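Local structure of sister chromatid cohesion protein (Chaetomium thermophilum, 5T8V) at residues Phe295-Gly300 / Pro419-Ala424; Asp480-Phe485 / Tyr583-Val588; Gly508-Thr513 / Thr534-Glu539. The protein probably loads cohesin onto chromatin as a member of the SCC2/Nipped-B family, this chain being its C-terminal portion, built of HEAT repeats. All coordinates share one frame; numbering follows the deposited sequence.

Contact 1 (Phe295-Gly300 / Pro419-Ala424); sequences FKLADG and PDWPAA
Leu297 O accepts a hydrogen bond from Gly300 N at 2.9 Å, closing a type I beta turn, while the side chain of the same leucine reaches across to Trp421. The methyl CD2 does the touching: it comes to 3.6 Å from NE1 of the Trp421 indole and also nears the six-membered ring, so that the two side chains lean across each other at a slant. With chi2 at 176° the CD1 branch continues the line of the leucine chain, and CD2 is the branch turned out to the indole. Phe295, two residues earlier, adds its ring to the same patch, CE2 lying 4.2 Å from Trp421 CZ2. That ring also packs within its own segment, Leu297 CD2 being 3.7 Å from Phe295 CE2, so one methyl is shared by two aromatic groups. The turn belongs to a small beta-hairpin, strands 295-296 and 302-303, a rare strand element in a chain about two-thirds helical and built of HEAT repeats. It packs against the segment that leads into helix 423-440. Met311 and Arg312 of helix 305-315 also touch the Trp421 side chain, as does Gln528 of helix 527-550, and the tryptophan is buried. Beside it, Asp420 forms a salt bridge with Arg520, which ties the approach to helix 423-440 to helix 509-520.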
loop_
_atom_site.group_PDB
_atom_site.type_symbol
_atom_site.label_atom_id
_atom_site.label_comp_id
_atom_site.label_asym_id
_atom_site.label_seq_id
_atom_site.Cartn_x
_atom_site.Cartn_y
_atom_site.Cartn_z
ATOM N N PHE A 295 2.388 23.241 28.278
ATOM C CA PHE A 295 2.862 22.654 29.531
ATOM C C PHE A 295 4.221 22.017 29.258
ATOM O O PHE A 295 4.304 20.934 28.672
ATOM C CB PHE A 295 1.858 21.636 30.063
ATOM C CG PHE A 295 2.166 21.142 31.448
ATOM C CD1 PHE A 295 1.699 21.821 32.560
ATOM C CD2 PHE A 295 2.909 19.991 31.637
ATOM C CE1 PHE A 295 1.975 21.365 33.830
ATOM C CE2 PHE A 295 3.187 19.531 32.909
ATOM C CZ PHE A 295 2.719 20.218 34.006
ATOM N N LYS A 296 5.284 22.691 29.685
ATOM C CA LYS A 296 6.636 22.227 29.415
ATOM C C LYS A 296 7.030 21.136 30.398
ATOM O O LYS A 296 6.761 21.232 31.598
ATOM C CB LYS A 296 7.629 23.385 29.502
ATOM C CG LYS A 296 7.283 24.581 28.627
ATOM C CD LYS A 296 7.270 24.222 27.148
ATOM C CE LYS A 296 6.947 25.439 26.294
ATOM N NZ LYS A 296 6.922 25.124 24.839
ATOM N N LEU A 297 7.671 20.095 29.880
ATOM C CA LEU A 297 8.168 18.997 30.692
ATOM C C LEU A 297 9.673 19.133 30.883
ATOM O O LEU A 297 10.371 19.731 30.061
ATOM C CB LEU A 297 7.849 17.650 30.042
ATOM C CG LEU A 297 6.378 17.404 29.704
ATOM C CD1 LEU A 297 6.222 16.078 28.977
ATOM C CD2 LEU A 297 5.518 17.437 30.961
ATOM N N ALA A 298 10.166 18.565 31.986
ATOM C CA ALA A 298 11.591 18.642 32.294
ATOM C C ALA A 298 12.437 18.207 31.103
ATOM O O ALA A 298 13.413 18.873 30.743
ATOM C CB ALA A 298 11.905 17.785 33.520
ATOM N N ASP A 299 12.068 17.091 30.468
ATOM C CA ASP A 299 12.872 16.546 29.380
ATOM C C ASP A 299 12.936 17.469 28.169
ATOM O O ASP A 299 13.765 17.236 27.283
ATOM C CB ASP A 299 12.326 15.179 28.959
ATOM C CG ASP A 299 11.015 15.278 28.206
ATOM O OD1 ASP A 299 10.321 16.309 28.341
ATOM O OD2 ASP A 299 10.676 14.318 27.483
ATOM N N GLY A 300 12.090 18.499 28.103
ATOM C CA GLY A 300 12.113 19.469 27.028
ATOM C C GLY A 300 10.886 19.458 26.141
ATOM O O GLY A 300 10.591 20.479 25.503
ATOM N N PRO A 419 9.345 8.311 32.440
ATOM C CA PRO A 419 9.004 7.706 33.740
ATOM C C PRO A 419 8.205 8.622 34.647
ATOM O O PRO A 419 7.594 8.136 35.606
ATOM C CB PRO A 419 10.374 7.369 34.344
ATOM C CG PRO A 419 11.339 8.257 33.638
ATOM C CD PRO A 419 10.801 8.426 32.254
ATOM N N ASP A 420 8.192 9.931 34.382
ATOM C CA ASP A 420 7.351 10.845 35.147
ATOM C C ASP A 420 5.871 10.630 34.877
ATOM O O ASP A 420 5.037 11.122 35.644
ATOM C CB ASP A 420 7.701 12.297 34.817
ATOM C CG ASP A 420 9.050 12.707 35.353
ATOM O OD1 ASP A 420 9.856 11.818 35.696
ATOM O OD2 ASP A 420 9.307 13.927 35.427
ATOM N N TRP A 421 5.526 9.911 33.810
ATOM C CA TRP A 421 4.147 9.840 33.326
ATOM C C TRP A 421 3.792 8.398 32.981
ATOM O O TRP A 421 3.514 8.067 31.826
ATOM C CB TRP A 421 3.968 10.761 32.121
ATOM C CG TRP A 421 4.185 12.201 32.453
ATOM C CD1 TRP A 421 5.290 12.949 32.178
ATOM C CD2 TRP A 421 3.272 13.067 33.141
ATOM N NE1 TRP A 421 5.122 14.231 32.647
ATOM C CE2 TRP A 421 3.892 14.328 33.242
ATOM C CE3 TRP A 421 1.992 12.899 33.679
ATOM C CZ2 TRP A 421 3.275 15.416 33.856
ATOM C CZ3 TRP A 421 1.381 13.981 34.289
ATOM C CH2 TRP A 421 2.024 15.223 34.372
ATOM N N PRO A 422 3.780 7.509 33.980
ATOM C CA PRO A 422 3.447 6.102 33.707
ATOM C C PRO A 422 2.010 5.873 33.260
ATOM O O PRO A 422 1.699 4.766 32.803
ATOM C CB PRO A 422 3.728 5.407 35.047
ATOM C CG PRO A 422 3.662 6.485 36.065
ATOM C CD PRO A 422 4.165 7.721 35.384
ATOM N N ALA A 423 1.129 6.868 33.366
ATOM C CA ALA A 423 -0.242 6.701 32.902
ATOM C C ALA A 423 -0.365 6.764 31.387
ATOM O O ALA A 423 -1.423 6.408 30.854
ATOM C CB ALA A 423 -1.143 7.764 33.531
ATOM N N ALA A 424 0.677 7.207 30.683
ATOM C CA ALA A 424 0.636 7.220 29.226
ATOM C C ALA A 424 0.453 5.813 28.675
ATOM O O ALA A 424 -0.380 5.581 27.792
ATOM C CB ALA A 424 1.916 7.845 28.667
#

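Contact 2 (Asp480-Phe485 / Tyr583-Val588); sequences DELSLF and YTYKDV
Leu482 can be followed outward from the first turn of helix 481-494 toward the loop that carries Tyr585 and Val588. Its CB points at that loop, and CG stands anti to the backbone N (chi1 179°), which carries the isobutyl fork away from the helix. At the fork the two methyls divide the work. CD1 lies 4.0 Å from Tyr585 OH, with the leucine crossing the phenol side chain at about a right angle; CD2 approaches Val588 CG2 at 4.4 Å, a looser apolar contact. The same valine methyl sits in the plane of the Tyr585 ring, at its edge, 4.0 Å from Tyr585 CE2, so the tyrosine and the valine brace each other as they receive the leucine. In this HEAT-repeat protein the contact sets the start of one helix against the irregular linker joining helices 578-582 and 590-602, and Gln592 of the latter touches Leu482 and bonds to Ser483 OG. The helix start itself is capped by Asp480 at the N-cap position. Its OD1 takes Ser483 N at 3.2 Å along a fairly straight path (161° at the hydrogen), the donor lying above the carboxylate plane, while the bond from Leu482 N is weak. On the more exposed side of the contact, Glu481 and Lys586 cross at about a right angle and form a salt bridge, OE2 to NZ at 2.8 Å. Both chains are extended beyond CG, which lets the charges meet well out from the two backbones. Lys586 is poorly ordered and both residues touch a crystal neighbour, so the pair is read with caution.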
loop_
_atom_site.group_PDB
_atom_site.type_symbol
_atom_site.label_atom_id
_atom_site.label_comp_id
_atom_site.label_asym_id
_atom_site.label_seq_id
_atom_site.Cartn_x
_atom_site.Cartn_y
_atom_site.Cartn_z
ATOM N N ASP A 480 29.921 0.322 33.389
ATOM C CA ASP A 480 28.989 0.549 34.484
ATOM C C ASP A 480 28.172 -0.717 34.696
ATOM O O ASP A 480 27.583 -1.242 33.747
ATOM C CB ASP A 480 28.083 1.748 34.179
ATOM C CG ASP A 480 27.149 2.088 35.320
ATOM O OD1 ASP A 480 26.461 1.179 35.833
ATOM O OD2 ASP A 480 27.102 3.276 35.704
ATOM N N GLU A 481 28.138 -1.198 35.941
ATOM C CA GLU A 481 27.442 -2.446 36.242
ATOM C C GLU A 481 25.978 -2.362 35.832
ATOM O O GLU A 481 25.458 -3.248 35.138
ATOM C CB GLU A 481 27.552 -2.771 37.733
ATOM C CG GLU A 481 28.928 -2.559 38.341
ATOM C CD GLU A 481 28.974 -2.937 39.804
ATOM O OE1 GLU A 481 28.508 -4.044 40.152
ATOM O OE2 GLU A 481 29.467 -2.117 40.608
ATOM N N LEU A 482 25.294 -1.299 36.260
ATOM C CA LEU A 482 23.890 -1.136 35.905
ATOM C C LEU A 482 23.714 -1.054 34.397
ATOM O O LEU A 482 22.793 -1.662 33.842
ATOM C CB LEU A 482 23.316 0.110 36.578
ATOM C CG LEU A 482 21.848 0.421 36.261
ATOM C CD1 LEU A 482 20.937 -0.723 36.676
ATOM C CD2 LEU A 482 21.422 1.710 36.936
ATOM N N SER A 483 24.585 -0.308 33.713
ATOM C CA SER A 483 24.478 -0.211 32.261
ATOM C C SER A 483 24.608 -1.581 31.611
ATOM O O SER A 483 23.906 -1.884 30.641
ATOM C CB SER A 483 25.536 0.742 31.711
ATOM O OG SER A 483 25.368 2.047 32.237
ATOM N N LEU A 484 25.501 -2.425 32.130
ATOM C CA LEU A 484 25.638 -3.775 31.591
ATOM C C LEU A 484 24.363 -4.579 31.814
ATOM O O LEU A 484 23.831 -5.196 30.881
ATOM C CB LEU A 484 26.840 -4.476 32.232
ATOM C CG LEU A 484 28.229 -3.924 31.900
ATOM C CD1 LEU A 484 29.294 -4.651 32.704
ATOM C CD2 LEU A 484 28.526 -4.036 30.416
ATOM N N PHE A 485 23.858 -4.583 33.050
ATOM C CA PHE A 485 22.629 -5.314 33.346
ATOM C C PHE A 485 21.497 -4.867 32.429
ATOM O O PHE A 485 20.800 -5.694 31.830
ATOM C CB PHE A 485 22.248 -5.113 34.812
ATOM C CG PHE A 485 21.002 -5.840 35.219
ATOM C CD1 PHE A 485 21.060 -7.157 35.641
ATOM C CD2 PHE A 485 19.773 -5.207 35.189
ATOM C CE1 PHE A 485 19.914 -7.829 36.020
ATOM C CE2 PHE A 485 18.626 -5.872 35.566
ATOM C CZ PHE A 485 18.696 -7.183 35.983
ATOM N N TYR A 583 16.960 1.466 52.713
ATOM C CA TYR A 583 18.029 1.117 51.789
ATOM C C TYR A 583 18.627 2.387 51.201
ATOM O O TYR A 583 18.031 3.466 51.254
ATOM C CB TYR A 583 17.534 0.213 50.649
ATOM C CG TYR A 583 16.879 -1.071 51.107
ATOM C CD1 TYR A 583 15.517 -1.120 51.374
ATOM C CD2 TYR A 583 17.620 -2.236 51.263
ATOM C CE1 TYR A 583 14.913 -2.293 51.790
ATOM C CE2 TYR A 583 17.025 -3.412 51.680
ATOM C CZ TYR A 583 15.670 -3.435 51.941
ATOM O OH TYR A 583 15.072 -4.604 52.355
ATOM N N THR A 584 19.825 2.240 50.642
ATOM C CA THR A 584 20.461 3.280 49.849
ATOM C C THR A 584 20.981 2.654 48.564
ATOM O O THR A 584 21.297 1.462 48.520
ATOM C CB THR A 584 21.607 3.968 50.608
ATOM O OG1 THR A 584 22.584 2.995 50.998
ATOM C CG2 THR A 584 21.076 4.681 51.845
ATOM N N TYR A 585 21.064 3.469 47.515
ATOM C CA TYR A 585 21.329 2.971 46.173
ATOM C C TYR A 585 22.200 3.970 45.426
ATOM O O TYR A 585 22.305 5.140 45.802
ATOM C CB TYR A 585 20.014 2.729 45.419
ATOM C CG TYR A 585 20.136 1.943 44.131
ATOM C CD1 TYR A 585 20.293 0.562 44.149
ATOM C CD2 TYR A 585 20.062 2.576 42.899
ATOM C CE1 TYR A 585 20.390 -0.162 42.974
ATOM C CE2 TYR A 585 20.155 1.862 41.720
ATOM C CZ TYR A 585 20.320 0.494 41.763
ATOM O OH TYR A 585 20.413 -0.219 40.591
ATOM N N LYS A 586 22.830 3.488 44.359
ATOM C CA LYS A 586 23.665 4.340 43.531
ATOM C C LYS A 586 22.803 5.356 42.783
ATOM O O LYS A 586 21.576 5.242 42.705
ATOM C CB LYS A 586 24.471 3.499 42.543
ATOM C CG LYS A 586 25.404 2.498 43.206
ATOM C CD LYS A 586 26.110 1.628 42.180
ATOM C CE LYS A 586 27.075 0.659 42.846
ATOM N NZ LYS A 586 27.778 -0.202 41.855
ATOM N N ASP A 587 23.465 6.368 42.230
ATOM C CA ASP A 587 22.774 7.386 41.455
ATOM C C ASP A 587 22.552 6.891 40.033
ATOM O O ASP A 587 23.444 6.300 39.418
ATOM C CB ASP A 587 23.576 8.688 41.448
ATOM C CG ASP A 587 22.771 9.867 40.931
ATOM O OD1 ASP A 587 22.051 10.493 41.737
ATOM O OD2 ASP A 587 22.860 10.170 39.722
ATOM N N VAL A 588 21.349 7.128 39.515
ATOM C CA VAL A 588 20.952 6.670 38.188
ATOM C C VAL A 588 20.964 7.862 37.243
ATOM O O VAL A 588 20.410 8.922 37.559
ATOM C CB VAL A 588 19.563 6.010 38.221
ATOM C CG1 VAL A 588 19.184 5.481 36.842
ATOM C CG2 VAL A 588 19.533 4.891 39.246
#

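Contact 3 (Gly508-Thr513 / Thr534-Glu539); sequences GPYRAT and TFIISE
Ile536 turns CG1 to the side of its backbone N (chi1 -77°), which places CG2 anti to that nitrogen and spreads the two arms of the side chain over different residues of the facing helix. CG2 comes to the edge of the Tyr510 ring, near its plane, 4.2 Å from CD1. The other arm ends in CD1, which meets Thr513 CG2 at 4.0 Å, the two side chains crossing at about a right angle. Tyr510 continues past the isoleucine to the next turn of the opposing helix, where its CE1 lies 4.3 Å from Glu539 CB and close to that residue's backbone; the ring also stacks with Trp540. Thr513 is held from behind by its hydroxyl: OG1 donates to Pro509 O at 3.0 Å, from 40° above the carbonyl plane, and Thr513 N binds the same oxygen at 2.9 Å. Pro509 O is thus gripped twice by one residue, and the hydroxyl bond probably helps to hold the rotation that presents CG2 to Ile536. Replacing Thr513 by an alanine removes both branches and would probably leave Ile536 CD1 without its facing methyl and Pro509 O with a single donor from this residue. The axes of the short helical segments 509-513 and 534-539 approach to 10.5 Å, their N-to-C directions 170° apart, so nearly antiparallel. Helices 509-520 and 527-550 follow one another in the chain with a short connection, and such neighbouring antiparallel helices, joined through a buried apolar face, are the building pattern of HEAT-repeat solenoids.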
loop_
_atom_site.group_PDB
_atom_site.type_symbol
_atom_site.label_atom_id
_atom_site.label_comp_id
_atom_site.label_asym_id
_atom_site.label_seq_id
_atom_site.Cartn_x
_atom_site.Cartn_y
_atom_site.Cartn_z
ATOM N N GLY A 508 16.865 -4.269 39.524
ATOM C CA GLY A 508 16.586 -4.219 38.110
ATOM C C GLY A 508 16.002 -2.894 37.659
ATOM O O GLY A 508 16.215 -1.849 38.284
ATOM N N PRO A 509 15.244 -2.915 36.556
ATOM C CA PRO A 509 14.773 -1.643 35.980
ATOM C C PRO A 509 13.801 -0.887 36.867
ATOM O O PRO A 509 13.886 0.344 36.949
ATOM C CB PRO A 509 14.124 -2.080 34.658
ATOM C CG PRO A 509 13.775 -3.514 34.858
ATOM C CD PRO A 509 14.838 -4.073 35.742
ATOM N N TYR A 510 12.864 -1.575 37.524
ATOM C CA TYR A 510 11.942 -0.884 38.421
ATOM C C TYR A 510 12.704 -0.117 39.495
ATOM O O TYR A 510 12.438 1.067 39.743
ATOM C CB TYR A 510 10.980 -1.885 39.057
ATOM C CG TYR A 510 9.858 -2.319 38.146
ATOM C CD1 TYR A 510 8.696 -1.568 38.042
ATOM C CD2 TYR A 510 9.958 -3.477 37.388
ATOM C CE1 TYR A 510 7.669 -1.957 37.209
ATOM C CE2 TYR A 510 8.933 -3.875 36.553
ATOM C CZ TYR A 510 7.793 -3.111 36.468
ATOM O OH TYR A 510 6.772 -3.501 35.639
ATOM N N ARG A 511 13.666 -0.780 40.139
ATOM C CA ARG A 511 14.491 -0.123 41.145
ATOM C C ARG A 511 15.148 1.133 40.588
ATOM O O ARG A 511 15.102 2.198 41.210
ATOM C CB ARG A 511 15.554 -1.095 41.654
ATOM C CG ARG A 511 16.386 -0.564 42.813
ATOM C CD ARG A 511 15.670 -0.713 44.144
ATOM N NE ARG A 511 16.561 -1.292 45.146
ATOM C CZ ARG A 511 17.317 -0.590 45.983
ATOM N NH1 ARG A 511 17.294 0.736 45.964
ATOM N NH2 ARG A 511 18.098 -1.221 46.848
ATOM N N ALA A 512 15.777 1.023 39.415
ATOM C CA ALA A 512 16.496 2.161 38.850
ATOM C C ALA A 512 15.550 3.316 38.553
ATOM O O ALA A 512 15.842 4.474 38.876
ATOM C CB ALA A 512 17.239 1.737 37.584
ATOM N N THR A 513 14.405 3.019 37.933
ATOM C CA THR A 513 13.434 4.064 37.631
ATOM C C THR A 513 12.981 4.766 38.905
ATOM O O THR A 513 12.945 6.001 38.972
ATOM C CB THR A 513 12.237 3.468 36.890
ATOM O OG1 THR A 513 12.692 2.767 35.727
ATOM C CG2 THR A 513 11.269 4.560 36.463
ATOM N N THR A 534 4.438 6.280 43.340
ATOM C CA THR A 534 3.539 5.287 43.924
ATOM C C THR A 534 2.924 4.402 42.843
ATOM O O THR A 534 2.840 3.176 43.002
ATOM C CB THR A 534 2.444 5.972 44.745
ATOM O OG1 THR A 534 1.726 6.902 43.925
ATOM C CG2 THR A 534 3.043 6.705 45.932
ATOM N N PHE A 535 2.500 5.009 41.733
ATOM C CA PHE A 535 1.965 4.247 40.608
ATOM C C PHE A 535 2.948 3.172 40.159
ATOM O O PHE A 535 2.600 1.988 40.060
ATOM C CB PHE A 535 1.645 5.212 39.464
ATOM C CG PHE A 535 0.855 4.603 38.340
ATOM C CD1 PHE A 535 1.492 3.939 37.308
ATOM C CD2 PHE A 535 -0.522 4.730 38.297
ATOM C CE1 PHE A 535 0.768 3.397 36.266
ATOM C CE2 PHE A 535 -1.249 4.189 37.259
ATOM C CZ PHE A 535 -0.604 3.522 36.242
ATOM N N ILE A 536 4.195 3.567 39.892
ATOM C CA ILE A 536 5.192 2.600 39.437
ATOM C C ILE A 536 5.423 1.527 40.493
ATOM O O ILE A 536 5.612 0.351 40.169
ATOM C CB ILE A 536 6.496 3.324 39.056
ATOM C CG1 ILE A 536 6.331 3.982 37.684
ATOM C CG2 ILE A 536 7.683 2.358 39.037
ATOM C CD1 ILE A 536 7.427 4.950 37.323
ATOM N N ILE A 537 5.416 1.909 41.772
ATOM C CA ILE A 537 5.597 0.927 42.838
ATOM C C ILE A 537 4.505 -0.135 42.772
ATOM O O ILE A 537 4.775 -1.338 42.897
ATOM C CB ILE A 537 5.625 1.631 44.208
ATOM C CG1 ILE A 537 6.875 2.501 44.333
ATOM C CG2 ILE A 537 5.604 0.613 45.347
ATOM C CD1 ILE A 537 6.833 3.478 45.495
ATOM N N SER A 538 3.255 0.290 42.576
ATOM C CA SER A 538 2.170 -0.681 42.478
ATOM C C SER A 538 2.328 -1.557 41.239
ATOM O O SER A 538 2.085 -2.768 41.296
ATOM C CB SER A 538 0.819 0.035 42.474
ATOM O OG SER A 538 0.764 1.029 41.470
ATOM N N GLU A 539 2.744 -0.971 40.112
ATOM C CA GLU A 539 3.028 -1.783 38.932
ATOM C C GLU A 539 4.081 -2.842 39.235
ATOM O O GLU A 539 3.956 -3.998 38.809
ATOM C CB GLU A 539 3.492 -0.893 37.780
ATOM C CG GLU A 539 2.379 -0.129 37.093
ATOM C CD GLU A 539 2.857 0.591 35.849
ATOM O OE1 GLU A 539 4.090 0.750 35.682
ATOM O OE2 GLU A 539 2.002 0.991 35.030
#

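In the fold
Contact 3 stands between the other two, its centre 16 Å from that of contact 1 and 14 Å from that of contact 2, whereas contacts 1 and 2 do not touch and come no nearer than about 9 Å between nearest atoms. Pro419 and Pro422 supply the join to contact 1: Pro422 CB rests 3.5 Å from Phe535 CD1, and Pro419 CB lies 3.6 Å from Thr513 CG2. Toward contact 2, Tyr585 CB packs 3.4 Å from Arg511 NH1, and Val588 CG2 approaches Ala512 O. Along the chain, contact 3 is nested inside the loop that contact 2 closes, while contact 1 precedes both.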